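Local coordinates for protein ferredoxin-NADP reductase (PDB 5TR9) that binds FAD and probably passes electrons between NADP(H) and ferredoxin through the flavin, at residues A81-D86 with A91-M96; F35-P40 with S51-Y56. All blocks are in the same frame, centred on the assembly; numbering follows the deposited sequence. Where two conformers were deposited one is given.

In the fold
Both contacts belong to the antiparallel FAD-binding barrel of the reductase, and their centres lie about 15 Å apart. Along the chain they come in series: contact 2 packs side chains of strand 32-38 against strand 50-57 across the barrel, and only after it closes does contact 1 join the end of strand 76-82 to helix 88-95. Strands 76-82 and 32-38 are neighbours in the same sheet. The two contacts also touch directly, since Phe93 and Met96 of contact 1 pack on Phe35, and Phe93 and Leu92 on Phe55, both of contact 2. The apolar barrel interior thus runs on, through the helix that covers it, to the strand end that holds the flavin.

Contact 1 of 2, residues A81-D86 with A91-M96; sequences AVLIQD and ALFAKM. With FAD (flavin-adenine dinucleotide), chain C.
Phe93 reaches from helix 88-95 to Ala81 and Leu83, where strand 76-82 of the antiparallel FAD-binding barrel ends beside the flavin. The helix follows that strand almost at once, and the contact is wholly apolar. Its main bump is the Phe93 side chain, which fits into the hollow between the Ala81 methyl and the Leu83 branch. Ala81 forms one wall: its methyl is small enough to let the ring come close to the strand, and CB of Ala81 lies 3.8 Å from CE2 of Phe93, in an approach oblique to the ring. Leu83 supplies the other wall. With chi1 at -59°, its CG stands anti to the carbonyl carbon and the branched end reaches the helix, where the two methyls divide the work. CD2 meets CB of Phe93 at 3.8 Å, near the plane of the ring at its edge, while CD1 makes a looser contact of 4.4 Å with CB of Ala94. Ala94 suits this more open border because its short side chain admits the leucine tip beside the helix. Beyond the two segments, the rings of Phe35 and Tyr66 also meet Phe93, and Ile84 N is hydrogen-bonded to Ser90 OG, tying the chain to the helix.

FAD takes up the other side of segment 81-86. Ile84 packs on the adenosine half of FAD: its CD1 lies 3.6 Å from the adenine C4A, and its CG2 3.4 Å from the ribose O4B. The end of the strand and the loop that follows thus serve both the protein interior and the cofactor. The backbone holds the isoalloxazine directly, with Val82 N donating to FAD O2 over 3.1 Å at an N-H...O angle of 159°.

Contact 2 of 2, residues F35-P40 with S51-Y56; sequences FAISRP and SRLGFY
Leu53 meets Phe35 and Ile37 inside the antiparallel barrel of the FAD-binding domain, where strands 32-38 and 50-57 face each other without being neighbours in the sheet. The backbones stay well apart, with the CA atoms of Ile37 and Leu53 10.1 Å from each other, so side chains must bridge the interior. A forked leucine suits the task, because each methyl can serve a different partner.

The aromatic contact is made by CD1 of Leu53, which sits at the edge of the Phe35 ring, near its plane, 3.9 Å from CZ. The two side chains approach from opposite directions. Phe35 holds its CG between the backbone N and the carbonyl carbon, chi1 62°, and its flat ring reaches inward; CG2 of Ile37 also lies at the ring edge.

Among the aliphatic groups, Ile37 extends its longer branch (chi2 176°) toward Leu53. Tyr79 and Leu104 also pack on Leu53, and Ile22, Leu77 and Ile102 on Ile37, so strands 17-27, 76-82 and 101-105 also contribute to this buried packing. The link between the two aliphatic side chains is methyl to methyl, Ile37 CD1 lying 3.9 Å from Leu53 CD2.

Contact 1 of 2, residues A81-D86 with A91-M96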
loop_
_atom_site.group_PDB
_atom_site.type_symbol
_atom_site.label_atom_id
_atom_site.label_comp_id
_atom_site.label_asym_id
_atom_site.label_seq_id
_atom_site.Cartn_x
_atom_site.Cartn_y
_atom_site.Cartn_z
ATOM N N ALA A 81 -8.524 -5.810 1.539
ATOM C CA ALA A 81 -8.131 -7.125 2.030
ATOM C C ALA A 81 -8.204 -8.187 0.940
ATOM O O ALA A 81 -9.151 -8.225 0.143
ATOM C CB ALA A 81 -9.011 -7.562 3.218
ATOM N N VAL A 82 -7.190 -9.047 0.912
ATOM C CA VAL A 82 -7.202 -10.244 0.073
ATOM C C VAL A 82 -7.683 -11.411 0.924
ATOM O O VAL A 82 -7.153 -11.662 2.015
ATOM C CB VAL A 82 -5.815 -10.531 -0.530
ATOM C CG1 VAL A 82 -4.752 -10.358 0.496
ATOM C CG2 VAL A 82 -5.747 -11.955 -1.078
ATOM N N LEU A 83 -8.685 -12.142 0.423
ATOM C CA LEU A 83 -9.227 -13.261 1.192
ATOM C C LEU A 83 -8.358 -14.495 0.971
ATOM O O LEU A 83 -8.203 -14.971 -0.161
ATOM C CB LEU A 83 -10.686 -13.522 0.818
ATOM C CG LEU A 83 -11.597 -12.313 1.043
ATOM C CD1 LEU A 83 -13.026 -12.641 0.626
ATOM C CD2 LEU A 83 -11.554 -11.819 2.494
ATOM N N ILE A 84 -7.780 -15.009 2.056
ATOM C CA ILE A 84 -6.804 -16.091 2.002
ATOM C C ILE A 84 -7.506 -17.407 2.305
ATOM O O ILE A 84 -8.251 -17.510 3.291
ATOM C CB ILE A 84 -5.656 -15.844 2.999
ATOM C CG1 ILE A 84 -4.945 -14.518 2.703
ATOM C CG2 ILE A 84 -4.688 -17.040 3.008
ATOM C CD1 ILE A 84 -4.264 -14.491 1.350
ATOM N N GLN A 85 -7.287 -18.411 1.445
ATOM C CA GLN A 85 -7.821 -19.744 1.674
ATOM C C GLN A 85 -7.389 -20.254 3.045
ATOM O O GLN A 85 -6.198 -20.240 3.375
ATOM C CB GLN A 85 -7.337 -20.708 0.580
ATOM C CG GLN A 85 -7.903 -22.099 0.693
ATOM C CD GLN A 85 -7.340 -23.055 -0.350
ATOM O OE1 GLN A 85 -6.442 -22.701 -1.119
ATOM N NE2 GLN A 85 -7.870 -24.269 -0.382
ATOM N N ASP A 86 -8.368 -20.685 3.837
ATOM C CA ASP A 86 -8.196 -21.252 5.173
ATOM C C ASP A 86 -7.732 -20.230 6.204
ATOM O O ASP A 86 -7.443 -20.610 7.347
ATOM C CB ASP A 86 -7.220 -22.435 5.181
ATOM C CG ASP A 86 -7.586 -23.508 4.170
ATOM O OD1 ASP A 86 -8.790 -23.804 4.011
ATOM O OD2 ASP A 86 -6.659 -24.055 3.538
ATOM N N ALA A 91 -12.039 -15.702 6.741
ATOM C CA ALA A 91 -13.350 -16.326 6.868
ATOM C C ALA A 91 -14.345 -15.373 7.511
ATOM O O ALA A 91 -15.530 -15.366 7.158
ATOM C CB ALA A 91 -13.244 -17.607 7.685
ATOM N N LEU A 92 -13.887 -14.579 8.478
ATOM C CA LEU A 92 -14.787 -13.604 9.086
ATOM C C LEU A 92 -15.100 -12.474 8.113
ATOM O O LEU A 92 -16.246 -12.018 8.038
ATOM C CB LEU A 92 -14.176 -13.049 10.375
ATOM C CG LEU A 92 -13.903 -14.116 11.432
ATOM C CD1 LEU A 92 -13.118 -13.512 12.584
ATOM C CD2 LEU A 92 -15.200 -14.764 11.931
ATOM N N PHE A 93 -14.091 -11.990 7.380
ATOM C CA PHE A 93 -14.348 -10.944 6.395
ATOM C C PHE A 93 -15.357 -11.412 5.354
ATOM O O PHE A 93 -16.186 -10.626 4.881
ATOM C CB PHE A 93 -13.044 -10.535 5.697
ATOM C CG PHE A 93 -12.144 -9.632 6.498
ATOM C CD1 PHE A 93 -12.561 -9.034 7.675
ATOM C CD2 PHE A 93 -10.871 -9.347 6.022
ATOM C CE1 PHE A 93 -11.712 -8.176 8.370
ATOM C CE2 PHE A 93 -10.020 -8.502 6.716
ATOM C CZ PHE A 93 -10.435 -7.914 7.881
ATOM N N ALA A 94 -15.310 -12.699 4.992
ATOM C CA ALA A 94 -16.189 -13.210 3.942
ATOM C C ALA A 94 -17.649 -13.229 4.372
ATOM O O ALA A 94 -18.537 -13.227 3.512
ATOM C CB ALA A 94 -15.744 -14.617 3.538
ATOM N N LYS A 95 -17.913 -13.252 5.678
ATOM C CA LYS A 95 -19.265 -13.324 6.221
ATOM C C LYS A 95 -19.780 -11.998 6.761
ATOM O O LYS A 95 -20.984 -11.888 7.022
ATOM C CB LYS A 95 -19.329 -14.361 7.347
ATOM N N MET A 96 -18.919 -10.998 6.937
ATOM C CA MET A 96 -19.351 -9.781 7.617
ATOM C C MET A 96 -20.212 -8.917 6.699
ATOM O O MET A 96 -20.133 -8.986 5.468
ATOM C CB MET A 96 -18.148 -8.979 8.112
ATOM C CG MET A 96 -17.366 -8.274 7.024
ATOM S SD MET A 96 -15.844 -7.585 7.698
ATOM C CE MET A 96 -15.119 -6.892 6.215
HETATM P PA FAD C . -3.344 -15.344 8.324
HETATM O O1A FAD C . -3.392 -16.445 9.332
HETATM O O2A FAD C . -3.008 -13.957 8.859
HETATM O O5B FAD C . -2.302 -15.629 7.197
HETATM C C5B FAD C . -2.246 -16.906 6.531
HETATM C C4B FAD C . -1.234 -16.781 5.419
HETATM O O4B FAD C . -1.803 -15.985 4.360
HETATM C C3B FAD C . 0.047 -16.049 5.792
HETATM O O3B FAD C . 1.003 -16.918 6.389
HETATM C C2B FAD C . 0.539 -15.539 4.436
HETATM O O2B FAD C . 1.236 -16.553 3.718
HETATM C C1B FAD C . -0.773 -15.261 3.704
HETATM N N9A FAD C . -1.176 -13.863 3.662
HETATM C C8A FAD C . -1.664 -13.102 4.689
HETATM N N7A FAD C . -1.997 -11.881 4.335
HETATM C C5A FAD C . -1.722 -11.850 2.976
HETATM C C6A FAD C . -1.856 -10.837 2.009
HETATM N N6A FAD C . -2.312 -9.610 2.285
HETATM N N1A FAD C . -1.480 -11.125 0.742
HETATM C C2A FAD C . -1.023 -12.353 0.469
HETATM N N3A FAD C . -0.851 -13.387 1.299
HETATM C C4A FAD C . -1.231 -13.069 2.544
HETATM N N1 FAD C . -3.559 -7.869 4.556
HETATM C C2 FAD C . -4.392 -7.291 3.646
HETATM O O2 FAD C . -5.185 -7.973 2.979
HETATM N N3 FAD C . -4.328 -5.916 3.446
HETATM C C4 FAD C . -3.476 -5.041 4.101
HETATM O O4 FAD C . -3.512 -3.834 3.860
HETATM C C4X FAD C . -2.611 -5.670 5.070
HETATM N N5 FAD C . -1.751 -4.912 5.725
HETATM C C5X FAD C . -0.927 -5.523 6.651
HETATM C C6 FAD C . -0.015 -4.735 7.359
HETATM C C7 FAD C . 0.838 -5.299 8.300
HETATM C C7M FAD C . 1.798 -4.419 9.058
HETATM C C8 FAD C . 0.775 -6.678 8.555
HETATM C C8M FAD C . 1.685 -7.312 9.577
HETATM C C9 FAD C . -0.129 -7.468 7.845
HETATM C C9A FAD C . -0.982 -6.904 6.903
HETATM N N10 FAD C . -1.883 -7.681 6.136
HETATM C C10 FAD C . -2.730 -7.091 5.238
HETATM C "C1'" FAD C . -2.100 -9.098 6.435
HETATM C "C2'" FAD C . -3.307 -9.241 7.381
HETATM O "O2'" FAD C . -3.008 -8.761 8.694
HETATM C "C3'" FAD C . -3.788 -10.691 7.468
HETATM O "O3'" FAD C . -2.677 -11.547 7.708
HETATM C "C4'" FAD C . -4.649 -11.130 6.282
HETATM O "O4'" FAD C . -5.874 -10.393 6.305
HETATM C "C5'" FAD C . -4.964 -12.611 6.292
HETATM O "O5'" FAD C . -5.539 -12.958 7.566
HETATM P P FAD C . -6.021 -14.442 7.858
HETATM O O1P FAD C . -7.121 -14.830 6.878
HETATM O O2P FAD C . -6.309 -14.538 9.315
HETATM O O3P FAD C . -4.703 -15.291 7.509
#

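Contact 2 of 2, residues F35-P40 with S51-Y56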
loop_
_atom_site.group_PDB
_atom_site.type_symbol
_atom_site.label_atom_id
_atom_site.label_comp_id
_atom_site.label_asym_id
_atom_site.label_seq_id
_atom_site.Cartn_x
_atom_site.Cartn_y
_atom_site.Cartn_z
ATOM N N PHE A 35 -13.531 -2.398 2.140
ATOM C CA PHE A 35 -14.632 -2.195 3.069
ATOM C C PHE A 35 -14.351 -0.960 3.903
ATOM O O PHE A 35 -13.198 -0.548 4.060
ATOM C CB PHE A 35 -14.882 -3.428 3.967
ATOM C CG PHE A 35 -13.720 -3.806 4.866
ATOM C CD1 PHE A 35 -12.700 -4.634 4.402
ATOM C CD2 PHE A 35 -13.690 -3.396 6.200
ATOM C CE1 PHE A 35 -11.645 -5.014 5.232
ATOM C CE2 PHE A 35 -12.637 -3.775 7.044
ATOM C CZ PHE A 35 -11.609 -4.587 6.559
ATOM N N ALA A 36 -15.422 -0.348 4.398
ATOM C CA ALA A 36 -15.322 0.843 5.224
ATOM C C ALA A 36 -15.917 0.558 6.591
ATOM O O ALA A 36 -16.886 -0.205 6.718
ATOM C CB ALA A 36 -16.057 2.023 4.589
ATOM N N ILE A 37 -15.340 1.195 7.609
ATOM C CA ILE A 37 -15.844 1.105 8.971
ATOM C C ILE A 37 -15.999 2.518 9.521
ATOM O O ILE A 37 -15.410 3.479 9.015
ATOM C CB ILE A 37 -14.922 0.265 9.883
ATOM C CG1 ILE A 37 -13.615 1.015 10.174
ATOM C CG2 ILE A 37 -14.596 -1.096 9.247
ATOM C CD1 ILE A 37 -12.708 0.271 11.152
ATOM N N SER A 38 -16.822 2.641 10.560
ATOM C CA SER A 38 -16.969 3.934 11.217
ATOM C C SER A 38 -15.653 4.350 11.864
ATOM O O SER A 38 -14.846 3.511 12.294
ATOM C CB SER A 38 -18.097 3.898 12.255
ATOM O OG SER A 38 -17.935 2.843 13.192
ATOM N N ARG A 39 -15.431 5.661 11.896
ATOM C CA ARG A 39 -14.179 6.249 12.360
ATOM C C ARG A 39 -14.467 7.121 13.569
ATOM O O ARG A 39 -15.188 8.129 13.440
ATOM C CB ARG A 39 -13.514 7.082 11.261
ATOM C CG ARG A 39 -12.209 7.697 11.726
ATOM C CD ARG A 39 -11.581 8.555 10.653
ATOM N NE ARG A 39 -10.304 9.082 11.121
ATOM C CZ ARG A 39 -9.473 9.760 10.349
ATOM N NH1 ARG A 39 -9.817 9.998 9.095
ATOM N NH2 ARG A 39 -8.317 10.208 10.834
ATOM N N PRO A 40 -13.951 6.793 14.748
ATOM C CA PRO A 40 -14.171 7.675 15.892
ATOM C C PRO A 40 -13.455 8.997 15.697
ATOM O O PRO A 40 -12.437 9.092 15.001
ATOM C CB PRO A 40 -13.605 6.888 17.082
ATOM C CG PRO A 40 -12.733 5.868 16.521
ATOM C CD PRO A 40 -13.172 5.596 15.104
ATOM N N SER A 51 -3.748 0.166 10.725
ATOM C CA SER A 51 -4.620 -0.082 11.859
ATOM C C SER A 51 -4.496 -1.533 12.289
ATOM O O SER A 51 -4.008 -2.384 11.546
ATOM C CB SER A 51 -6.081 0.181 11.491
ATOM O OG SER A 51 -6.273 1.469 10.933
ATOM N N ARG A 52 -4.954 -1.810 13.500
ATOM C CA ARG A 52 -5.196 -3.177 13.944
ATOM C C ARG A 52 -6.698 -3.336 14.124
ATOM O O ARG A 52 -7.316 -2.578 14.879
ATOM C CB ARG A 52 -4.442 -3.497 15.235
ATOM C CG ARG A 52 -3.059 -4.077 14.996
ATOM C CD ARG A 52 -2.288 -4.288 16.296
ATOM N NE ARG A 52 -3.106 -4.824 17.385
ATOM C CZ ARG A 52 -3.097 -6.095 17.787
ATOM N NH1 ARG A 52 -2.317 -6.982 17.185
ATOM N NH2 ARG A 52 -3.869 -6.475 18.797
ATOM N N LEU A 53 -7.278 -4.290 13.404
ATOM C CA LEU A 53 -8.707 -4.554 13.420
ATOM C C LEU A 53 -8.943 -5.908 14.061
ATOM O O LEU A 53 -8.110 -6.812 13.948
ATOM C CB LEU A 53 -9.295 -4.566 12.008
ATOM C CG LEU A 53 -9.066 -3.317 11.158
ATOM C CD1 LEU A 53 -9.690 -3.494 9.760
ATOM C CD2 LEU A 53 -9.640 -2.092 11.865
ATOM N N GLY A 54 -10.084 -6.045 14.732
ATOM C CA GLY A 54 -10.332 -7.264 15.474
ATOM C C GLY A 54 -11.802 -7.609 15.526
ATOM O O GLY A 54 -12.677 -6.808 15.184
ATOM N N PHE A 55 -12.059 -8.833 15.961
ATOM C CA PHE A 55 -13.412 -9.287 16.241
ATOM C C PHE A 55 -13.437 -10.009 17.577
ATOM O O PHE A 55 -12.472 -10.673 17.962
ATOM C CB PHE A 55 -13.949 -10.260 15.176
ATOM C CG PHE A 55 -14.150 -9.651 13.824
ATOM C CD1 PHE A 55 -15.258 -8.857 13.562
ATOM C CD2 PHE A 55 -13.252 -9.904 12.803
ATOM C CE1 PHE A 55 -15.450 -8.302 12.299
ATOM C CE2 PHE A 55 -13.437 -9.365 11.538
ATOM C CZ PHE A 55 -14.539 -8.564 11.288
ATOM N N TYR A 56 -14.562 -9.885 18.274
ATOM C CA TYR A 56 -14.855 -10.810 19.354
ATOM C C TYR A 56 -15.084 -12.195 18.764
ATOM O O TYR A 56 -15.863 -12.351 17.820
ATOM C CB TYR A 56 -16.100 -10.368 20.118
ATOM C CG TYR A 56 -16.026 -9.022 20.808
ATOM C CD1 TYR A 56 -15.040 -8.747 21.746
ATOM C CD2 TYR A 56 -16.983 -8.043 20.553
ATOM C CE1 TYR A 56 -15.000 -7.529 22.400
ATOM C CE2 TYR A 56 -16.942 -6.820 21.192
ATOM C CZ TYR A 56 -15.949 -6.569 22.113
ATOM O OH TYR A 56 -15.915 -5.359 22.773
#